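Local coordinates for N-terminal acetyltransferase B complex subunit NAT3 (Candida albicans, PDB 5K04), which is a GNAT-family acetyltransferase of the NatB complex that probably transfers the acetyl group of acetyl-CoA to the N-terminal amino group of proteins, at residues B[68-80]-B[102-114]. Residues are numbered along the deposited sequence; the frame is centred on the assembly and turned at random.
Sequences KKEWHTHITAVTV and QVKDTLFIDLFVK. With COA (coenzyme A), chain D.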
loop_
_atom_site.group_PDB
_atom_site.type_symbol
_atom_site.label_atom_id
_atom_site.label_comp_id
_atom_site.label_asym_id
_atom_site.label_seq_id
_atom_site.Cartn_x
_atom_site.Cartn_y
_atom_site.Cartn_z
ATOM N N LYS B 68 -38.445 4.409 -4.129
ATOM C CA LYS B 68 -37.709 3.347 -3.446
ATOM C C LYS B 68 -38.376 2.971 -2.119
ATOM O O LYS B 68 -37.778 3.113 -1.051
ATOM C CB LYS B 68 -36.259 3.774 -3.215
ATOM C CG LYS B 68 -35.531 4.146 -4.499
ATOM C CD LYS B 68 -34.023 4.247 -4.304
ATOM C CE LYS B 68 -33.307 4.299 -5.653
ATOM N NZ LYS B 68 -31.826 4.235 -5.522
ATOM N N LYS B 69 -39.619 2.488 -2.203
ATOM C CA LYS B 69 -40.438 2.140 -1.046
ATOM C C LYS B 69 -40.087 0.784 -0.439
ATOM O O LYS B 69 -40.780 0.340 0.482
ATOM C CB LYS B 69 -41.920 2.161 -1.442
ATOM C CG LYS B 69 -42.430 3.532 -1.864
ATOM C CD LYS B 69 -43.921 3.500 -2.166
ATOM C CE LYS B 69 -44.469 4.893 -2.434
ATOM N NZ LYS B 69 -45.920 4.857 -2.755
ATOM N N GLU B 70 -39.029 0.135 -0.920
ATOM C CA GLU B 70 -38.744 -1.259 -0.585
ATOM C C GLU B 70 -37.259 -1.524 -0.803
ATOM O O GLU B 70 -36.765 -1.417 -1.931
ATOM C CB GLU B 70 -39.617 -2.181 -1.436
ATOM C CG GLU B 70 -39.023 -3.523 -1.787
ATOM C CD GLU B 70 -40.073 -4.466 -2.319
ATOM O OE1 GLU B 70 -41.229 -4.024 -2.500
ATOM O OE2 GLU B 70 -39.749 -5.649 -2.540
ATOM N N TRP B 71 -36.555 -1.875 0.271
ATOM C CA TRP B 71 -35.102 -1.940 0.298
ATOM C C TRP B 71 -34.636 -3.364 0.568
ATOM O O TRP B 71 -35.344 -4.171 1.176
ATOM C CB TRP B 71 -34.525 -0.995 1.368
ATOM C CG TRP B 71 -34.551 0.426 0.958
ATOM C CD1 TRP B 71 -35.639 1.253 0.930
ATOM C CD2 TRP B 71 -33.443 1.203 0.497
ATOM N NE1 TRP B 71 -35.275 2.499 0.482
ATOM C CE2 TRP B 71 -33.931 2.496 0.211
ATOM C CE3 TRP B 71 -32.085 0.940 0.316
ATOM C CZ2 TRP B 71 -33.110 3.514 -0.261
ATOM C CZ3 TRP B 71 -31.272 1.945 -0.157
ATOM C CH2 TRP B 71 -31.783 3.218 -0.439
ATOM N N HIS B 72 -33.415 -3.651 0.115
ATOM C CA HIS B 72 -32.758 -4.921 0.379
ATOM C C HIS B 72 -31.261 -4.685 0.507
ATOM O O HIS B 72 -30.730 -3.678 0.033
ATOM C CB HIS B 72 -33.029 -5.934 -0.724
ATOM C CG HIS B 72 -32.372 -5.594 -2.018
ATOM N ND1 HIS B 72 -31.221 -6.215 -2.456
ATOM C CD2 HIS B 72 -32.698 -4.689 -2.971
ATOM C CE1 HIS B 72 -30.870 -5.712 -3.626
ATOM N NE2 HIS B 72 -31.747 -4.781 -3.958
ATOM N N THR B 73 -30.580 -5.628 1.157
ATOM C CA THR B 73 -29.128 -5.598 1.236
ATOM C C THR B 73 -28.537 -6.526 0.182
ATOM O O THR B 73 -29.158 -7.508 -0.242
ATOM C CB THR B 73 -28.600 -5.985 2.621
ATOM O OG1 THR B 73 -28.526 -7.397 2.721
ATOM C CG2 THR B 73 -29.529 -5.491 3.681
ATOM N N HIS B 74 -27.324 -6.188 -0.245
ATOM C CA HIS B 74 -26.632 -6.908 -1.298
ATOM C C HIS B 74 -25.209 -7.179 -0.846
ATOM O O HIS B 74 -24.527 -6.271 -0.359
ATOM C CB HIS B 74 -26.625 -6.121 -2.610
ATOM C CG HIS B 74 -25.939 -6.841 -3.725
ATOM N ND1 HIS B 74 -26.598 -7.731 -4.547
ATOM C CD2 HIS B 74 -24.648 -6.829 -4.135
ATOM C CE1 HIS B 74 -25.742 -8.225 -5.425
ATOM N NE2 HIS B 74 -24.552 -7.703 -5.189
ATOM N N ILE B 75 -24.778 -8.432 -0.989
ATOM C CA ILE B 75 -23.390 -8.812 -0.743
ATOM C C ILE B 75 -22.602 -8.622 -2.036
ATOM O O ILE B 75 -22.954 -9.200 -3.070
ATOM C CB ILE B 75 -23.294 -10.265 -0.253
ATOM C CG1 ILE B 75 -23.931 -10.417 1.124
ATOM C CG2 ILE B 75 -21.846 -10.696 -0.200
ATOM C CD1 ILE B 75 -24.275 -11.855 1.463
ATOM N N THR B 76 -21.540 -7.814 -1.991
ATOM C CA THR B 76 -20.664 -7.675 -3.150
ATOM C C THR B 76 -19.389 -8.496 -3.042
ATOM O O THR B 76 -18.925 -9.027 -4.050
ATOM C CB THR B 76 -20.302 -6.207 -3.392
ATOM O OG1 THR B 76 -19.317 -5.787 -2.450
ATOM C CG2 THR B 76 -21.512 -5.394 -3.220
ATOM N N ALA B 77 -18.827 -8.638 -1.844
ATOM C CA ALA B 77 -17.588 -9.398 -1.695
ATOM C C ALA B 77 -17.475 -10.022 -0.305
ATOM O O ALA B 77 -17.619 -9.332 0.712
ATOM C CB ALA B 77 -16.370 -8.501 -1.970
ATOM N N VAL B 78 -17.201 -11.326 -0.285
ATOM C CA VAL B 78 -16.750 -12.064 0.886
ATOM C C VAL B 78 -15.516 -12.856 0.484
ATOM O O VAL B 78 -15.535 -13.549 -0.539
ATOM C CB VAL B 78 -17.821 -13.036 1.411
ATOM C CG1 VAL B 78 -17.479 -13.486 2.814
ATOM C CG2 VAL B 78 -19.179 -12.408 1.363
ATOM N N THR B 79 -14.455 -12.769 1.287
ATOM C CA THR B 79 -13.262 -13.576 1.093
ATOM C C THR B 79 -12.660 -13.901 2.445
ATOM O O THR B 79 -12.790 -13.142 3.406
ATOM C CB THR B 79 -12.178 -12.903 0.231
ATOM O OG1 THR B 79 -12.021 -11.524 0.608
ATOM C CG2 THR B 79 -12.558 -12.986 -1.193
ATOM N N VAL B 80 -11.964 -15.025 2.483
ATOM C CA VAL B 80 -11.334 -15.538 3.683
ATOM C C VAL B 80 -9.925 -15.968 3.318
ATOM O O VAL B 80 -9.723 -16.660 2.314
ATOM C CB VAL B 80 -12.135 -16.713 4.274
ATOM C CG1 VAL B 80 -11.406 -17.336 5.470
ATOM C CG2 VAL B 80 -13.528 -16.244 4.662
ATOM N N GLN B 102 -29.413 -1.756 10.207
ATOM C CA GLN B 102 -29.574 -1.258 8.850
ATOM C C GLN B 102 -29.988 -2.381 7.896
ATOM O O GLN B 102 -30.831 -2.176 7.014
ATOM C CB GLN B 102 -28.257 -0.595 8.449
ATOM C CG GLN B 102 -28.031 -0.295 6.998
ATOM C CD GLN B 102 -26.758 0.532 6.810
ATOM O OE1 GLN B 102 -25.832 0.460 7.623
ATOM N NE2 GLN B 102 -26.728 1.346 5.756
ATOM N N VAL B 103 -29.434 -3.588 8.091
ATOM C CA VAL B 103 -29.809 -4.753 7.287
ATOM C C VAL B 103 -31.177 -5.284 7.696
ATOM O O VAL B 103 -31.997 -5.643 6.845
ATOM C CB VAL B 103 -28.741 -5.856 7.415
ATOM C CG1 VAL B 103 -29.218 -7.154 6.770
ATOM C CG2 VAL B 103 -27.416 -5.410 6.816
ATOM N N LYS B 104 -31.435 -5.367 9.010
ATOM C CA LYS B 104 -32.708 -5.893 9.500
ATOM C C LYS B 104 -33.891 -5.083 8.989
ATOM O O LYS B 104 -35.006 -5.606 8.888
ATOM C CB LYS B 104 -32.726 -5.901 11.026
ATOM C CG LYS B 104 -31.846 -6.952 11.698
ATOM C CD LYS B 104 -32.000 -6.795 13.202
ATOM C CE LYS B 104 -31.115 -7.728 13.984
ATOM N NZ LYS B 104 -31.238 -7.431 15.435
ATOM N N ASP B 105 -33.671 -3.802 8.698
ATOM C CA ASP B 105 -34.703 -2.919 8.182
ATOM C C ASP B 105 -34.940 -3.108 6.697
ATOM O O ASP B 105 -35.843 -2.466 6.150
ATOM C CB ASP B 105 -34.331 -1.458 8.437
ATOM C CG ASP B 105 -34.350 -1.094 9.905
ATOM O OD1 ASP B 105 -34.810 -1.928 10.718
ATOM O OD2 ASP B 105 -33.894 0.024 10.242
ATOM N N THR B 106 -34.134 -3.931 6.030
ATOM C CA THR B 106 -34.411 -4.278 4.649
ATOM C C THR B 106 -35.184 -5.589 4.604
ATOM O O THR B 106 -35.386 -6.257 5.616
ATOM C CB THR B 106 -33.131 -4.375 3.834
ATOM O OG1 THR B 106 -32.413 -5.549 4.222
ATOM C CG2 THR B 106 -32.284 -3.130 4.040
ATOM N N LEU B 107 -35.645 -5.933 3.405
ATOM C CA LEU B 107 -36.575 -7.034 3.225
ATOM C C LEU B 107 -35.857 -8.369 3.069
ATOM O O LEU B 107 -36.319 -9.392 3.595
ATOM C CB LEU B 107 -37.458 -6.774 2.005
ATOM C CG LEU B 107 -38.563 -5.713 2.033
ATOM C CD1 LEU B 107 -39.407 -5.870 0.783
ATOM C CD2 LEU B 107 -39.438 -5.816 3.290
ATOM N N PHE B 108 -34.744 -8.376 2.338
ATOM C CA PHE B 108 -33.982 -9.591 2.099
ATOM C C PHE B 108 -32.535 -9.220 1.845
ATOM O O PHE B 108 -32.194 -8.049 1.666
ATOM C CB PHE B 108 -34.550 -10.389 0.918
ATOM C CG PHE B 108 -34.553 -9.637 -0.382
ATOM C CD1 PHE B 108 -33.442 -9.659 -1.214
ATOM C CD2 PHE B 108 -35.673 -8.912 -0.776
ATOM C CE1 PHE B 108 -33.439 -8.964 -2.417
ATOM C CE2 PHE B 108 -35.680 -8.215 -1.981
ATOM C CZ PHE B 108 -34.559 -8.244 -2.804
ATOM N N ILE B 109 -31.686 -10.248 1.832
ATOM C CA ILE B 109 -30.304 -10.142 1.384
ATOM C C ILE B 109 -30.180 -10.936 0.091
ATOM O O ILE B 109 -30.664 -12.070 0.001
ATOM C CB ILE B 109 -29.313 -10.649 2.446
ATOM C CG1 ILE B 109 -29.664 -10.085 3.831
ATOM C CG2 ILE B 109 -27.882 -10.261 2.062
ATOM C CD1 ILE B 109 -28.720 -10.546 4.957
ATOM N N ASP B 110 -29.573 -10.324 -0.923
ATOM C CA ASP B 110 -29.294 -11.012 -2.171
ATOM C C ASP B 110 -27.798 -10.937 -2.481
ATOM O O ASP B 110 -27.021 -10.264 -1.789
ATOM C CB ASP B 110 -30.142 -10.441 -3.319
ATOM C CG ASP B 110 -29.531 -9.211 -3.959
ATOM O OD1 ASP B 110 -28.927 -8.387 -3.239
ATOM O OD2 ASP B 110 -29.647 -9.069 -5.193
ATOM N N LEU B 111 -27.415 -11.628 -3.553
ATOM C CA LEU B 111 -26.030 -11.802 -3.953
ATOM C C LEU B 111 -26.025 -12.480 -5.308
ATOM O O LEU B 111 -27.002 -13.118 -5.712
ATOM C CB LEU B 111 -25.248 -12.650 -2.949
ATOM C CG LEU B 111 -25.888 -14.028 -2.748
ATOM C CD1 LEU B 111 -25.268 -15.118 -3.639
ATOM C CD2 LEU B 111 -25.847 -14.441 -1.308
ATOM N N PHE B 112 -24.891 -12.375 -5.981
ATOM C CA PHE B 112 -24.676 -13.024 -7.262
ATOM C C PHE B 112 -23.621 -14.097 -7.093
ATOM O O PHE B 112 -22.548 -13.832 -6.548
ATOM C CB PHE B 112 -24.227 -12.027 -8.328
ATOM C CG PHE B 112 -25.250 -10.962 -8.644
ATOM C CD1 PHE B 112 -26.571 -11.291 -8.905
ATOM C CD2 PHE B 112 -24.879 -9.636 -8.701
ATOM C CE1 PHE B 112 -27.498 -10.326 -9.207
ATOM C CE2 PHE B 112 -25.803 -8.654 -9.007
ATOM C CZ PHE B 112 -27.121 -9.005 -9.257
ATOM N N VAL B 113 -23.934 -15.303 -7.560
ATOM C CA VAL B 113 -22.983 -16.401 -7.679
ATOM C C VAL B 113 -22.989 -16.858 -9.130
ATOM O O VAL B 113 -24.058 -17.018 -9.732
ATOM C CB VAL B 113 -23.328 -17.569 -6.726
ATOM C CG1 VAL B 113 -22.478 -18.773 -7.024
ATOM C CG2 VAL B 113 -23.078 -17.157 -5.298
ATOM N N LYS B 114 -21.803 -17.049 -9.698
ATOM C CA LYS B 114 -21.734 -17.544 -11.064
ATOM C C LYS B 114 -22.347 -18.936 -11.139
ATOM O O LYS B 114 -22.280 -19.720 -10.190
ATOM C CB LYS B 114 -20.291 -17.563 -11.569
ATOM C CG LYS B 114 -19.664 -16.177 -11.768
ATOM C CD LYS B 114 -20.525 -15.312 -12.681
ATOM C CE LYS B 114 -19.819 -14.028 -13.087
ATOM N NZ LYS B 114 -20.750 -13.128 -13.834
HETATM N N1A COA D . -14.319 -27.062 -1.265
HETATM C C2A COA D . -15.559 -27.891 -1.141
HETATM N N3A COA D . -16.590 -27.134 -0.318
HETATM C C4A COA D . -16.416 -25.832 0.360
HETATM C C5A COA D . -15.014 -25.039 0.278
HETATM C C6A COA D . -13.941 -25.720 -0.659
HETATM N N6A COA D . -12.682 -25.135 -0.978
HETATM N N7A COA D . -15.122 -23.629 0.923
HETATM C C8A COA D . -16.573 -23.331 1.447
HETATM N N9A COA D . -17.253 -24.747 0.985
HETATM C C1B COA D . -18.869 -24.840 1.131
HETATM C C2B COA D . -19.426 -26.164 1.743
HETATM O O2B COA D . -20.211 -27.158 1.079
HETATM C C3B COA D . -19.523 -25.574 3.131
HETATM O O3B COA D . -19.865 -26.139 4.401
HETATM P P3B COA D . -19.309 -27.160 5.550
HETATM O O7A COA D . -19.097 -26.315 6.793
HETATM O O8A COA D . -20.474 -28.134 5.771
HETATM O O9A COA D . -18.039 -27.767 5.003
HETATM C C4B COA D . -19.589 -23.966 2.921
HETATM O O4B COA D . -19.381 -23.515 1.521
HETATM C C5B COA D . -19.268 -23.012 4.134
HETATM O O5B COA D . -17.946 -22.806 4.641
HETATM P P1A COA D . -17.031 -21.757 5.462
HETATM O O1A COA D . -17.939 -20.720 6.010
HETATM O O2A COA D . -16.233 -22.519 6.477
HETATM O O3A COA D . -16.076 -21.169 4.370
HETATM P P2A COA D . -14.665 -20.407 4.210
HETATM O O4A COA D . -13.621 -21.459 3.970
HETATM O O5A COA D . -14.477 -19.497 5.323
HETATM O O6A COA D . -14.911 -19.643 2.818
HETATM C CBP COA D . -14.992 -18.924 0.258
HETATM C CCP COA D . -15.546 -19.844 1.547
HETATM C CDP COA D . -15.770 -19.372 -1.165
HETATM C CEP COA D . -15.218 -17.279 0.590
HETATM C CAP COA D . -13.287 -19.220 0.092
HETATM O OAP COA D . -12.847 -20.545 0.274
HETATM C C9P COA D . -12.514 -18.095 -0.765
HETATM O O9P COA D . -12.258 -18.206 -2.095
HETATM N N8P COA D . -12.611 -16.677 -0.220
HETATM C C7P COA D . -12.828 -15.426 -1.152
HETATM C C6P COA D . -13.018 -15.691 -2.691
HETATM C C5P COA D . -14.357 -16.358 -3.366
HETATM O O5P COA D . -14.331 -17.461 -4.124
HETATM N N4P COA D . -15.641 -15.727 -2.995
HETATM C C3P COA D . -16.897 -15.791 -2.280
HETATM C C2P COA D . -17.970 -16.863 -2.204
HETATM S S1P COA D . -19.036 -17.292 -3.548
HETATM O O HOH W 1 -22.198 -10.970 -5.056
#
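Strands 70-80 and 108-114 run parallel, Thr73 pairing with Ile109 and His74 with Asp110, while their axes diverge by 32°. Backbone bonds alternate between them: Thr73 N donates to Phe108 O, Asp110 N to Thr73 O, and Ile75 N to Asp110 O at 3.0 Å. Beyond Ile75 the strands splay, and a water bridges Ile75 O and Phe112 N. This is the V-shaped split of the GNAT fold: strand 70-80 continues past a classic beta bulge, where Thr76 and Ala77 both face Met59, to Val78, Thr79 and Val80 beside coenzyme A.

On one sheet face, aromatic and polar groups interlock. Asp110 has chi1 84°, placing its carboxylate between N and carbonyl carbon and turning it toward the neighbouring strand, where His74 ND1 donates to OD1 at 2.8 Å from above the carboxylate plane. The His72 ring brings its edge to the same oxygen, its plane nearly perpendicular to the carboxylate. His72 CB sits over the centre of the Phe108 ring, a CH-pi contact 3.5 Å from the centroid; the pi system of Phe108 suits both this CH group and the cation of Arg160. Further along, the edge of the His74 ring, led by CE1, points at the face of Phe112 in an offset edge-to-face pair, planes at 60°.

The other face is mostly apolar. Beta-branched Ile75, suited to a strand, packs there with CD1 on Ile109 CG2, at 4.0 Å, and CB against Leu111 CB. Thr73 sets CG2 against Val103 CG1 of helix 101-104, where Thr106 OG1 bonds back to Val103 O.

Thr73 OG1, buried against the Ile109 side chain, has no hydrogen-bonding partner. The Asp110 bond and the Phe112 contact together help to set the His74 ring's rotation. Asp158 lies close to Asp110 OD2, a like charge that Arg160, packed on Asp110, may partly offset.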